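Local coordinates for protein similar to metal-dependent hydrolase (Staphylococcus aureus subsp. aureus Mu50, PDB 3ESH), which probably acts as a metal-dependent hydrolase of the metallo-beta-lactamase superfamily, with a substrate that has not been established, at residues I191-S196 with Q243-L248; L105-H110 with A201-D206; K178-G183 with E234-Y239; I53-Y58 with E172-I177. All coordinates share one frame; numbering follows the deposited sequence.

In the fold
The metallo-beta-lactamase fold packs two mixed beta sheets together, with helices on the outside. All four interactions reach the sheet that holds strands 177-181, 190-196, 199-203 and 246-248. Interaction 4 joins this sheet to the other one with apolar side chains. Interaction 1 stays within it, spanning strand 199-203. Interaction 3 leans helix 226-242 on its outer face and carries a weak polar bond near a subunit boundary. Interaction 2 leaves the sheet at the end of strand 199-203 and lies nearest the centre of the chain. It is buried and rich in histidine and aspartate, consistent with a metal site. Interactions 1 and 4 are also mostly buried, while interaction 3 is partly open.

Interaction 1. Residues I191-S196 with Q243-L248; sequences IITIES and QQYWFL
Ile194 and Leu248 make the apolar part of this contact. Their terminal methyls meet, CD1 of Ile194 to CD1 of Leu248, at 4.0 Å. The two side chains cross at about a right angle. In Ile194 the CG1 branch lies anti to the carbonyl carbon (chi1 -45°), and this carries CD1 over to the leucine.

Tyr245 makes the remaining contacts, with Thr193 and Glu195. The methyl CG2 of Thr193 comes to 4.3 Å from Tyr245 CE2, at an oblique angle to the ring. Further along the strand, the extended chain of Glu195 brings its carboxylate beside the phenol. Glu195 CD is 3.8 Å from Tyr245 OH, with the carboxylate and ring planes 47° apart. The carboxylate has a firmer partner in Lys200, which forms a salt bridge with OE2. No hydrogen bond joins the two segments.

Strands 190-196 and 246-248 are not neighbours in their sheet. Strand 199-203 runs between them, and the side chains reach across it. Thr193, Glu195 and Tyr245 lie on the side of helix 226-242, where Phe240 touches both Thr193 and Tyr245. A Schellman motif with Gln244 at C-prime ends that helix just before Tyr245. Ile194 and Leu248 lie on the other side, and both pack on Ile8 of strand 6-10 in the second sheet.

Interaction 2. Residues L105-H110 with A201-D206; sequences LMTHMH and AVHMGD
His108 and Asp206 touch through their polar ends and, with Thr107, have the most surface buried here. His108 NE2 gives a weak hydrogen bond to Asp206 OD2, with 2.7 Å between the two atoms. The N-H...O angle is only 125°. The oxygen lies at the ring edge, near the ring plane, but displaced toward CE1, which is 3.1 Å from OD2. The ring and carboxylate planes are turned 71° apart. His108 CG sits between the backbone N and the carbonyl carbon (chi1 62°), and this turns the imidazole toward the aspartate.

Thr107 makes the apolar half. Its methyl CG2 comes to the edge of the His203 ring, 3.8 Å from CD2. The two side chains cross at about a right angle. The other edge of His203 is anchored, because ND1 is hydrogen-bonded to the carbonyl oxygen of Leu248. One ring face of His203 is met by the backbone N of Gly205, which lies over the ring centre. Gly205 also makes the closest backbone approach to Thr107, with CA atoms 5.9 Å apart.

His108 and His110 open the His-X-His-X-Asp-His signature of the metallo-beta-lactamase superfamily. The donor atoms of His110, His185 and Asp206 face one vacant point, consistent with a metal site left empty in this structure. The bent, weak bond from His108 would fit side chains arranged for metal ions rather than for each other, with Asp206 probably placed as the bridging aspartate of relatives.

Interaction 3. Residues K178-G183 with E234-Y239; sequences KMQHSG and ERMIPY
The amide of Gln180 meets two side chains of helix 226-242, those of Arg235 and Met236. Arg235 NH2 gives a weak hydrogen bond to Gln180 OE1. The two atoms are 3.4 Å apart and the N-H...O angle is 131°. The oxygen sits at the edge of the guanidinium, near its plane, while the amide and guanidinium planes are 45° apart. The methyl CE of Met236, a selenomethionine, approaches the same oxygen at 4.0 Å, though this methyl is placed with some doubt. Both helix side chains come from the opposite direction to Gln180.

Torsions explain the reach. Gln180 CG is anti to the backbone N (chi1 -178°), and the chain runs extended beyond it toward the helix. The chain of Arg235 is likewise straight from CG to NE.

The bond from Gln180 is a minor tie for the guanidinium. Arg235 NH1 forms salt bridges with Glu232 and with Glu168 of a neighbouring subunit. Opposing charge thus probably sets the position of Arg235 more than the glutamine does. At the end of the strand, Ser182 OG is bonded to Gly183 O at 2.9 Å and also to His189 ND1.

Helix 226-242 lies on the outer face of the sheet here. Met236 lies in the apolar layer between helix and sheet, near Met204 and near Ile191 of strand 190-196, the partner of strand 177-181. On the far side Glu234 is hydrogen-bonded to His139 and Gln135 of a neighbouring subunit, which places the contact next to an interface.

Interaction 4. Residues I53-Y58 with E172-I177; sequences IQTAQY and EPVPGI
Val174 and the pair Ile53 and Ile177 form the buried, tightly packed part of this contact. The two isoleucines reach toward each other tip to tip, Ile53 CG2 to Ile177 CD1 at 4.0 Å. Val174 faces Tyr58 and Thr55, which are partly exposed and border the solvent side. Tyr58 CD2 lies 3.5 Å from Val174 CG1, the closest approach. The methyl comes obliquely to the ring, and the two side chains slide past each other in opposite directions. Val174 CG1 is anti to the carbonyl carbon (chi1 -48°) and serves the tyrosine. The other methyl, CG2, lies 4.1 Å from Thr55 CG2.

On the outer side each loop is held by its own bonds. Thr55 OG1 accepts a hydrogen bond from Tyr58 N at 2.8 Å, an ST motif that steadies the hairpin turn. A type II turn runs from Val174 to Ile177, closed by Ile177 N to Val174 O at 3.1 Å. Gly176 has the positive phi this turn needs. Gly176 N makes a weak hydrogen bond to Glu172 OE2. Ala56, Gln57 and Pro175 remain exposed. No hydrogen bond joins the two segments across the contact.

The turn after strand 51-54 thus meets the turn before strand 177-181, at one end of the sandwich. These strands belong to different sheets. Ile53 and Ile177 continue the apolar layer between them, both packing on Ile6 and on Ile194, while Val174 rests on Tyr103 of strand 103-105.

Interaction 1. Residues I191-S196 with Q243-L248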
loop_
_atom_site.group_PDB
_atom_site.type_symbol
_atom_site.label_atom_id
_atom_site.label_comp_id
_atom_site.label_asym_id
_atom_site.label_seq_id
_atom_site.Cartn_x
_atom_site.Cartn_y
_atom_site.Cartn_z
ATOM N N ILE A 191 -7.944 20.965 4.055
ATOM C CA ILE A 191 -7.580 22.342 4.348
ATOM C C ILE A 191 -8.118 23.183 3.197
ATOM O O ILE A 191 -8.338 22.678 2.110
ATOM C CB ILE A 191 -6.047 22.525 4.464
ATOM C CG1 ILE A 191 -5.376 22.256 3.127
ATOM C CG2 ILE A 191 -5.482 21.561 5.505
ATOM C CD1 ILE A 191 -4.067 22.947 2.987
ATOM N N ILE A 192 -8.329 24.470 3.421
ATOM C CA ILE A 192 -8.878 25.331 2.376
ATOM C C ILE A 192 -8.056 26.607 2.197
ATOM O O ILE A 192 -7.602 27.211 3.170
ATOM C CB ILE A 192 -10.349 25.699 2.716
ATOM C CG1 ILE A 192 -11.166 24.410 2.883
ATOM C CG2 ILE A 192 -10.942 26.563 1.630
ATOM C CD1 ILE A 192 -12.457 24.565 3.672
ATOM N N THR A 193 -7.856 27.010 0.950
ATOM C CA THR A 193 -7.104 28.219 0.652
ATOM C C THR A 193 -7.986 29.202 -0.113
ATOM O O THR A 193 -8.828 28.798 -0.918
ATOM C CB THR A 193 -5.847 27.919 -0.197
ATOM O OG1 THR A 193 -6.229 27.220 -1.381
ATOM C CG2 THR A 193 -4.857 27.074 0.583
ATOM N N ILE A 194 -7.786 30.490 0.146
ATOM C CA ILE A 194 -8.547 31.545 -0.507
ATOM C C ILE A 194 -7.578 32.506 -1.183
ATOM O O ILE A 194 -6.620 32.958 -0.563
ATOM C CB ILE A 194 -9.377 32.323 0.523
ATOM C CG1 ILE A 194 -10.067 31.343 1.466
ATOM C CG2 ILE A 194 -10.421 33.167 -0.173
ATOM C CD1 ILE A 194 -10.805 31.992 2.608
ATOM N N GLU A 195 -7.821 32.815 -2.453
ATOM C CA GLU A 195 -6.960 33.735 -3.196
ATOM C C GLU A 195 -7.760 34.668 -4.093
ATOM O O GLU A 195 -8.582 34.220 -4.871
ATOM C CB GLU A 195 -5.957 32.960 -4.048
ATOM C CG GLU A 195 -4.823 32.314 -3.262
ATOM C CD GLU A 195 -3.945 31.396 -4.122
ATOM O OE1 GLU A 195 -4.275 30.190 -4.245
ATOM O OE2 GLU A 195 -2.935 31.883 -4.681
ATOM N N SER A 196 -7.522 35.968 -3.956
ATOM C CA SER A 196 -8.184 36.995 -4.762
ATOM C C SER A 196 -7.140 38.084 -4.951
ATOM O O SER A 196 -6.480 38.476 -3.987
ATOM C CB SER A 196 -9.410 37.554 -4.035
ATOM O OG SER A 196 -10.212 38.337 -4.915
ATOM N N GLN A 243 4.902 32.782 1.278
ATOM C CA GLN A 243 3.974 33.401 0.339
ATOM C C GLN A 243 3.118 34.486 0.980
ATOM O O GLN A 243 2.205 35.028 0.342
ATOM C CB GLN A 243 3.072 32.335 -0.278
ATOM C CG GLN A 243 3.815 31.380 -1.186
ATOM C CD GLN A 243 4.188 32.023 -2.493
ATOM O OE1 GLN A 243 3.318 32.323 -3.306
ATOM N NE2 GLN A 243 5.481 32.251 -2.705
ATOM N N GLN A 244 3.413 34.796 2.236
ATOM C CA GLN A 244 2.696 35.832 2.966
ATOM C C GLN A 244 1.193 35.587 3.087
ATOM O O GLN A 244 0.381 36.489 2.869
ATOM C CB GLN A 244 2.946 37.194 2.327
ATOM C CG GLN A 244 4.400 37.625 2.345
ATOM C CD GLN A 244 4.564 39.141 2.352
ATOM O OE1 GLN A 244 5.679 39.656 2.244
ATOM N NE2 GLN A 244 3.451 39.862 2.489
ATOM N N TYR A 245 0.838 34.360 3.453
ATOM C CA TYR A 245 -0.553 33.974 3.627
ATOM C C TYR A 245 -1.099 34.414 4.979
ATOM O O TYR A 245 -0.351 34.577 5.945
ATOM C CB TYR A 245 -0.706 32.458 3.571
ATOM C CG TYR A 245 -1.000 31.866 2.220
ATOM C CD1 TYR A 245 -0.032 31.836 1.215
ATOM C CD2 TYR A 245 -2.227 31.267 1.968
ATOM C CE1 TYR A 245 -0.287 31.212 -0.008
ATOM C CE2 TYR A 245 -2.488 30.644 0.761
ATOM C CZ TYR A 245 -1.517 30.614 -0.220
ATOM O OH TYR A 245 -1.774 29.950 -1.390
ATOM N N TRP A 246 -2.410 34.611 5.033
ATOM C CA TRP A 246 -3.086 34.946 6.270
ATOM C C TRP A 246 -3.570 33.596 6.770
ATOM O O TRP A 246 -4.164 32.831 6.010
ATOM C CB TRP A 246 -4.302 35.832 6.015
ATOM C CG TRP A 246 -4.011 37.288 6.014
ATOM C CD1 TRP A 246 -3.766 38.078 4.930
ATOM C CD2 TRP A 246 -3.933 38.135 7.157
ATOM N NE1 TRP A 246 -3.543 39.370 5.330
ATOM C CE2 TRP A 246 -3.639 39.431 6.697
ATOM C CE3 TRP A 246 -4.080 37.920 8.532
ATOM C CZ2 TRP A 246 -3.493 40.519 7.564
ATOM C CZ3 TRP A 246 -3.935 39.003 9.394
ATOM C CH2 TRP A 246 -3.643 40.286 8.903
ATOM N N PHE A 247 -3.306 33.281 8.030
ATOM C CA PHE A 247 -3.755 32.015 8.579
ATOM C C PHE A 247 -5.056 32.265 9.316
ATOM O O PHE A 247 -5.100 33.066 10.249
ATOM C CB PHE A 247 -2.708 31.448 9.532
ATOM C CG PHE A 247 -1.521 30.828 8.838
ATOM C CD1 PHE A 247 -1.509 29.476 8.530
ATOM C CD2 PHE A 247 -0.408 31.596 8.509
ATOM C CE1 PHE A 247 -0.417 28.892 7.912
ATOM C CE2 PHE A 247 0.697 31.024 7.888
ATOM C CZ PHE A 247 0.694 29.670 7.589
ATOM N N LEU A 248 -6.119 31.597 8.879
ATOM C CA LEU A 248 -7.431 31.735 9.503
ATOM C C LEU A 248 -7.650 30.601 10.508
ATOM O O LEU A 248 -7.241 29.460 10.275
ATOM C CB LEU A 248 -8.528 31.702 8.444
ATOM C CG LEU A 248 -8.394 32.700 7.288
ATOM C CD1 LEU A 248 -9.609 32.606 6.364
ATOM C CD2 LEU A 248 -8.258 34.101 7.849
#

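Interaction 2. Residues L105-H110 with A201-D206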
loop_
_atom_site.group_PDB
_atom_site.type_symbol
_atom_site.label_atom_id
_atom_site.label_comp_id
_atom_site.label_asym_id
_atom_site.label_seq_id
_atom_site.Cartn_x
_atom_site.Cartn_y
_atom_site.Cartn_z
ATOM N N LEU A 105 -18.408 24.205 3.052
ATOM C CA LEU A 105 -17.218 23.382 2.821
ATOM C C LEU A 105 -16.763 22.862 4.165
ATOM O O LEU A 105 -16.581 23.643 5.072
ATOM C CB LEU A 105 -16.111 24.226 2.213
ATOM C CG LEU A 105 -16.524 25.202 1.118
ATOM C CD1 LEU A 105 -15.264 25.962 0.679
ATOM C CD2 LEU A 105 -17.184 24.468 -0.071
HETATM N N MSE A 106 -16.577 21.551 4.297
HETATM C CA MSE A 106 -16.177 20.962 5.569
HETATM C C MSE A 106 -14.711 20.500 5.578
HETATM O O MSE A 106 -14.260 19.839 4.659
HETATM C CB MSE A 106 -17.072 19.763 5.897
HETATM C CG MSE A 106 -18.554 20.012 5.850
HETATM SE SE MSE A 106 -19.137 21.260 7.242
HETATM C CE MSE A 106 -18.709 20.145 8.716
ATOM N N THR A 107 -13.969 20.873 6.614
ATOM C CA THR A 107 -12.582 20.449 6.733
ATOM C C THR A 107 -12.612 18.982 7.158
ATOM O O THR A 107 -11.780 18.193 6.735
ATOM C CB THR A 107 -11.843 21.259 7.809
ATOM O OG1 THR A 107 -12.346 20.904 9.103
ATOM C CG2 THR A 107 -12.056 22.734 7.585
ATOM N N HIS A 108 -13.591 18.649 7.996
ATOM C CA HIS A 108 -13.817 17.292 8.472
ATOM C C HIS A 108 -15.162 17.228 9.199
ATOM O O HIS A 108 -15.723 18.252 9.520
ATOM C CB HIS A 108 -12.654 16.802 9.348
ATOM C CG HIS A 108 -12.438 17.602 10.594
ATOM N ND1 HIS A 108 -12.257 18.968 10.582
ATOM C CD2 HIS A 108 -12.296 17.213 11.882
ATOM C CE1 HIS A 108 -12.008 19.389 11.804
ATOM N NE2 HIS A 108 -12.025 18.343 12.617
HETATM N N MSE A 109 -15.675 16.024 9.438
HETATM C CA MSE A 109 -16.999 15.831 10.044
HETATM C C MSE A 109 -17.121 15.564 11.549
HETATM O O MSE A 109 -18.143 15.057 12.012
HETATM C CB MSE A 109 -17.740 14.729 9.282
HETATM C CG MSE A 109 -18.039 15.066 7.837
HETATM SE SE MSE A 109 -19.323 16.549 7.594
HETATM C CE MSE A 109 -20.777 15.691 8.537
ATOM N N HIS A 110 -16.089 15.914 12.310
ATOM C CA HIS A 110 -16.144 15.735 13.762
ATOM C C HIS A 110 -17.307 16.601 14.298
ATOM O O HIS A 110 -17.706 17.577 13.653
ATOM C CB HIS A 110 -14.797 16.128 14.373
ATOM C CG HIS A 110 -13.720 15.117 14.135
ATOM N ND1 HIS A 110 -12.399 15.348 14.446
ATOM C CD2 HIS A 110 -13.772 13.862 13.633
ATOM C CE1 HIS A 110 -11.687 14.278 14.146
ATOM N NE2 HIS A 110 -12.494 13.362 13.652
ATOM N N ALA A 201 -5.031 33.586 1.714
ATOM C CA ALA A 201 -5.447 33.197 3.046
ATOM C C ALA A 201 -5.596 31.691 3.064
ATOM O O ALA A 201 -5.852 31.075 2.026
ATOM C CB ALA A 201 -6.761 33.848 3.401
ATOM N N VAL A 202 -5.429 31.095 4.239
ATOM C CA VAL A 202 -5.566 29.660 4.362
ATOM C C VAL A 202 -6.077 29.255 5.731
ATOM O O VAL A 202 -5.766 29.884 6.739
ATOM C CB VAL A 202 -4.223 28.941 4.100
ATOM C CG1 VAL A 202 -3.214 29.313 5.173
ATOM C CG2 VAL A 202 -4.439 27.435 4.045
ATOM N N HIS A 203 -6.892 28.210 5.748
ATOM C CA HIS A 203 -7.426 27.668 6.979
ATOM C C HIS A 203 -7.009 26.209 6.966
ATOM O O HIS A 203 -7.518 25.426 6.173
ATOM C CB HIS A 203 -8.949 27.765 7.025
ATOM C CG HIS A 203 -9.550 27.074 8.208
ATOM N ND1 HIS A 203 -9.170 27.355 9.500
ATOM C CD2 HIS A 203 -10.472 26.087 8.287
ATOM C CE1 HIS A 203 -9.829 26.564 10.332
ATOM N NE2 HIS A 203 -10.621 25.789 9.620
HETATM N N MSE A 204 -6.076 25.852 7.839
HETATM C CA MSE A 204 -5.587 24.484 7.906
HETATM C C MSE A 204 -6.381 23.567 8.839
HETATM O O MSE A 204 -5.895 22.513 9.246
HETATM C CB MSE A 204 -4.099 24.494 8.259
HETATM C CG MSE A 204 -3.275 24.796 7.035
HETATM SE SE MSE A 204 -1.468 25.150 7.421
HETATM C CE MSE A 204 -0.973 23.419 8.029
ATOM N N GLY A 205 -7.618 23.960 9.151
ATOM C CA GLY A 205 -8.443 23.137 10.018
ATOM C C GLY A 205 -7.733 22.627 11.269
ATOM O O GLY A 205 -6.892 23.315 11.833
ATOM N N ASP A 206 -8.064 21.408 11.693
ATOM C CA ASP A 206 -7.469 20.854 12.902
ATOM C C ASP A 206 -6.039 20.334 12.765
ATOM O O ASP A 206 -5.552 19.599 13.616
ATOM C CB ASP A 206 -8.375 19.765 13.482
ATOM C CG ASP A 206 -9.598 20.339 14.168
ATOM O OD1 ASP A 206 -9.651 21.573 14.356
ATOM O OD2 ASP A 206 -10.512 19.566 14.531
#

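Interaction 3. Residues K178-G183 with E234-Y239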
loop_
_atom_site.group_PDB
_atom_site.type_symbol
_atom_site.label_atom_id
_atom_site.label_comp_id
_atom_site.label_asym_id
_atom_site.label_seq_id
_atom_site.Cartn_x
_atom_site.Cartn_y
_atom_site.Cartn_z
ATOM N N LYS A 178 -9.886 26.895 -2.932
ATOM C CA LYS A 178 -9.375 25.554 -3.232
ATOM C C LYS A 178 -9.281 24.616 -2.027
ATOM O O LYS A 178 -8.570 24.893 -1.063
ATOM C CB LYS A 178 -7.999 25.654 -3.907
ATOM C CG LYS A 178 -7.984 26.556 -5.149
ATOM C CD LYS A 178 -6.676 26.459 -5.924
ATOM C CE LYS A 178 -6.669 27.410 -7.127
ATOM N NZ LYS A 178 -5.454 27.296 -7.994
HETATM N N MSE A 179 -10.008 23.506 -2.089
HETATM C CA MSE A 179 -9.997 22.514 -1.013
HETATM C C MSE A 179 -8.922 21.485 -1.314
HETATM O O MSE A 179 -8.699 21.146 -2.474
HETATM C CB MSE A 179 -11.354 21.831 -0.924
HETATM C CG MSE A 179 -12.426 22.816 -0.643
HETATM SE SE MSE A 179 -14.113 21.933 -0.697
HETATM C CE MSE A 179 -14.195 21.361 1.086
ATOM N N GLN A 180 -8.267 20.973 -0.280
ATOM C CA GLN A 180 -7.195 20.000 -0.492
ATOM C C GLN A 180 -7.034 18.955 0.619
ATOM O O GLN A 180 -6.780 19.278 1.780
ATOM C CB GLN A 180 -5.887 20.759 -0.695
ATOM C CG GLN A 180 -4.698 19.889 -0.967
ATOM C CD GLN A 180 -3.438 20.708 -1.170
ATOM O OE1 GLN A 180 -2.321 20.210 -0.991
ATOM N NE2 GLN A 180 -3.608 21.976 -1.554
ATOM N N HIS A 181 -7.181 17.697 0.239
ATOM C CA HIS A 181 -7.070 16.564 1.158
ATOM C C HIS A 181 -5.717 16.549 1.865
ATOM O O HIS A 181 -4.688 16.408 1.221
ATOM C CB HIS A 181 -7.257 15.257 0.368
ATOM C CG HIS A 181 -7.244 14.020 1.214
ATOM N ND1 HIS A 181 -7.834 13.958 2.454
ATOM C CD2 HIS A 181 -6.782 12.775 0.952
ATOM C CE1 HIS A 181 -7.742 12.723 2.922
ATOM N NE2 HIS A 181 -7.111 11.987 2.028
ATOM N N SER A 182 -5.717 16.691 3.189
ATOM C CA SER A 182 -4.465 16.697 3.935
ATOM C C SER A 182 -4.276 15.439 4.760
ATOM O O SER A 182 -3.171 14.923 4.859
ATOM C CB SER A 182 -4.376 17.906 4.869
ATOM O OG SER A 182 -5.093 17.695 6.063
ATOM N N GLY A 183 -5.353 14.940 5.344
ATOM C CA GLY A 183 -5.243 13.763 6.171
ATOM C C GLY A 183 -4.608 14.188 7.472
ATOM O O GLY A 183 -4.519 15.377 7.752
ATOM N N GLU A 234 4.889 20.409 8.352
ATOM C CA GLU A 234 6.294 20.679 8.045
ATOM C C GLU A 234 6.466 21.371 6.696
ATOM O O GLU A 234 7.329 22.232 6.545
ATOM C CB GLU A 234 7.111 19.383 8.053
ATOM C CG GLU A 234 8.521 19.553 7.497
ATOM C CD GLU A 234 9.304 18.245 7.412
ATOM O OE1 GLU A 234 8.806 17.299 6.773
ATOM O OE2 GLU A 234 10.416 18.168 7.978
ATOM N N ARG A 235 5.628 21.022 5.726
ATOM C CA ARG A 235 5.757 21.617 4.410
ATOM C C ARG A 235 4.842 22.804 4.117
ATOM O O ARG A 235 5.278 23.785 3.519
ATOM C CB ARG A 235 5.586 20.542 3.330
ATOM C CG ARG A 235 4.362 20.730 2.465
ATOM C CD ARG A 235 4.359 19.820 1.257
ATOM N NE ARG A 235 3.180 20.085 0.446
ATOM C CZ ARG A 235 1.942 19.744 0.785
ATOM N NH1 ARG A 235 1.718 19.105 1.930
ATOM N NH2 ARG A 235 0.924 20.067 -0.005
HETATM N N MSE A 236 3.583 22.726 4.532
HETATM C CA MSE A 236 2.629 23.809 4.280
HETATM C C MSE A 236 2.965 25.131 4.959
HETATM O O MSE A 236 3.106 26.154 4.286
HETATM C CB MSE A 236 1.221 23.396 4.707
HETATM C CG MSE A 236 0.724 22.186 3.986
HETATM SE SE MSE A 236 -1.085 21.829 4.562
HETATM C CE MSE A 236 -1.692 21.238 2.870
ATOM N N ILE A 237 3.085 25.118 6.287
ATOM C CA ILE A 237 3.363 26.335 7.046
ATOM C C ILE A 237 4.525 27.186 6.520
ATOM O O ILE A 237 4.367 28.388 6.316
ATOM C CB ILE A 237 3.541 25.996 8.546
ATOM C CG1 ILE A 237 2.217 25.444 9.081
ATOM C CG2 ILE A 237 3.943 27.226 9.337
ATOM C CD1 ILE A 237 2.242 24.995 10.534
ATOM N N PRO A 238 5.703 26.584 6.288
ATOM C CA PRO A 238 6.808 27.402 5.779
ATOM C C PRO A 238 6.476 28.021 4.411
ATOM O O PRO A 238 6.856 29.153 4.117
ATOM C CB PRO A 238 7.966 26.404 5.698
ATOM C CG PRO A 238 7.669 25.457 6.826
ATOM C CD PRO A 238 6.176 25.244 6.679
ATOM N N TYR A 239 5.766 27.262 3.582
ATOM C CA TYR A 239 5.375 27.731 2.254
ATOM C C TYR A 239 4.369 28.875 2.342
ATOM O O TYR A 239 4.545 29.913 1.716
ATOM C CB TYR A 239 4.764 26.586 1.447
ATOM C CG TYR A 239 4.182 27.022 0.119
ATOM C CD1 TYR A 239 5.012 27.365 -0.950
ATOM C CD2 TYR A 239 2.804 27.160 -0.042
ATOM C CE1 TYR A 239 4.486 27.839 -2.143
ATOM C CE2 TYR A 239 2.268 27.636 -1.227
ATOM C CZ TYR A 239 3.113 27.975 -2.276
ATOM O OH TYR A 239 2.576 28.462 -3.451
#

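Interaction 4. Residues I53-Y58 with E172-I177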
loop_
_atom_site.group_PDB
_atom_site.type_symbol
_atom_site.label_atom_id
_atom_site.label_comp_id
_atom_site.label_asym_id
_atom_site.label_seq_id
_atom_site.Cartn_x
_atom_site.Cartn_y
_atom_site.Cartn_z
ATOM N N ILE A 53 -17.295 33.227 4.001
ATOM C CA ILE A 53 -16.547 33.703 2.842
ATOM C C ILE A 53 -17.510 34.241 1.801
ATOM O O ILE A 53 -18.382 33.503 1.334
ATOM C CB ILE A 53 -15.762 32.580 2.150
ATOM C CG1 ILE A 53 -14.800 31.912 3.133
ATOM C CG2 ILE A 53 -15.028 33.141 0.945
ATOM C CD1 ILE A 53 -13.989 30.797 2.505
ATOM N N GLN A 54 -17.355 35.508 1.427
ATOM C CA GLN A 54 -18.226 36.110 0.419
ATOM C C GLN A 54 -17.460 36.589 -0.800
ATOM O O GLN A 54 -16.612 37.461 -0.695
ATOM C CB GLN A 54 -19.011 37.287 1.016
ATOM C CG GLN A 54 -20.078 36.877 2.003
ATOM C CD GLN A 54 -20.806 38.049 2.627
ATOM O OE1 GLN A 54 -20.259 38.769 3.464
ATOM N NE2 GLN A 54 -22.051 38.248 2.220
ATOM N N THR A 55 -17.752 36.003 -1.951
ATOM C CA THR A 55 -17.117 36.419 -3.187
ATOM C C THR A 55 -18.158 37.306 -3.858
ATOM O O THR A 55 -19.267 37.452 -3.341
ATOM C CB THR A 55 -16.810 35.222 -4.108
ATOM O OG1 THR A 55 -18.037 34.650 -4.585
ATOM C CG2 THR A 55 -16.024 34.162 -3.357
ATOM N N ALA A 56 -17.822 37.900 -4.995
ATOM C CA ALA A 56 -18.781 38.751 -5.684
ATOM C C ALA A 56 -20.096 38.003 -5.940
ATOM O O ALA A 56 -21.185 38.558 -5.790
ATOM C CB ALA A 56 -18.194 39.236 -7.006
ATOM N N GLN A 57 -19.985 36.732 -6.301
ATOM C CA GLN A 57 -21.162 35.939 -6.610
ATOM C C GLN A 57 -21.670 34.995 -5.519
ATOM O O GLN A 57 -22.867 34.932 -5.256
ATOM C CB GLN A 57 -20.893 35.140 -7.883
ATOM C CG GLN A 57 -20.593 36.002 -9.110
ATOM C CD GLN A 57 -20.141 35.181 -10.307
ATOM O OE1 GLN A 57 -20.156 35.654 -11.446
ATOM N NE2 GLN A 57 -19.721 33.942 -10.050
ATOM N N TYR A 58 -20.769 34.277 -4.864
ATOM C CA TYR A 58 -21.191 33.305 -3.865
ATOM C C TYR A 58 -20.877 33.593 -2.412
ATOM O O TYR A 58 -19.945 34.312 -2.096
ATOM C CB TYR A 58 -20.599 31.952 -4.232
ATOM C CG TYR A 58 -20.932 31.506 -5.634
ATOM C CD1 TYR A 58 -22.114 30.818 -5.901
ATOM C CD2 TYR A 58 -20.053 31.748 -6.694
ATOM C CE1 TYR A 58 -22.414 30.371 -7.179
ATOM C CE2 TYR A 58 -20.346 31.307 -7.983
ATOM C CZ TYR A 58 -21.528 30.616 -8.221
ATOM O OH TYR A 58 -21.821 30.153 -9.488
ATOM N N GLU A 172 -12.058 22.815 -6.500
ATOM C CA GLU A 172 -12.188 24.265 -6.521
ATOM C C GLU A 172 -13.657 24.595 -6.808
ATOM O O GLU A 172 -14.075 24.643 -7.962
ATOM C CB GLU A 172 -11.267 24.849 -7.606
ATOM C CG GLU A 172 -10.918 26.330 -7.429
ATOM C CD GLU A 172 -9.886 26.834 -8.442
ATOM O OE1 GLU A 172 -9.043 26.033 -8.894
ATOM O OE2 GLU A 172 -9.907 28.041 -8.769
ATOM N N PRO A 173 -14.461 24.812 -5.747
ATOM C CA PRO A 173 -15.894 25.139 -5.804
ATOM C C PRO A 173 -16.200 26.356 -6.680
ATOM O O PRO A 173 -16.834 26.238 -7.730
ATOM C CB PRO A 173 -16.245 25.399 -4.345
ATOM C CG PRO A 173 -15.266 24.566 -3.602
ATOM C CD PRO A 173 -13.999 24.811 -4.350
ATOM N N VAL A 174 -15.766 27.522 -6.215
ATOM C CA VAL A 174 -15.940 28.780 -6.937
ATOM C C VAL A 174 -14.503 29.282 -7.112
ATOM O O VAL A 174 -13.649 29.001 -6.272
ATOM C CB VAL A 174 -16.789 29.779 -6.101
ATOM C CG1 VAL A 174 -18.038 29.073 -5.562
ATOM C CG2 VAL A 174 -15.980 30.342 -4.960
ATOM N N PRO A 175 -14.207 30.018 -8.194
ATOM C CA PRO A 175 -12.831 30.496 -8.378
ATOM C C PRO A 175 -12.189 31.100 -7.132
ATOM O O PRO A 175 -12.833 31.849 -6.385
ATOM C CB PRO A 175 -12.976 31.507 -9.517
ATOM C CG PRO A 175 -14.070 30.899 -10.346
ATOM C CD PRO A 175 -15.076 30.525 -9.271
ATOM N N GLY A 176 -10.920 30.766 -6.910
ATOM C CA GLY A 176 -10.212 31.302 -5.761
ATOM C C GLY A 176 -10.271 30.473 -4.481
ATOM O O GLY A 176 -9.411 30.617 -3.602
ATOM N N ILE A 177 -11.277 29.615 -4.362
ATOM C CA ILE A 177 -11.416 28.778 -3.178
ATOM C C ILE A 177 -10.978 27.361 -3.535
ATOM O O ILE A 177 -11.618 26.701 -4.346
ATOM C CB ILE A 177 -12.870 28.728 -2.694
ATOM C CG1 ILE A 177 -13.504 30.127 -2.744
ATOM C CG2 ILE A 177 -12.922 28.173 -1.284
ATOM C CD1 ILE A 177 -12.952 31.113 -1.755
#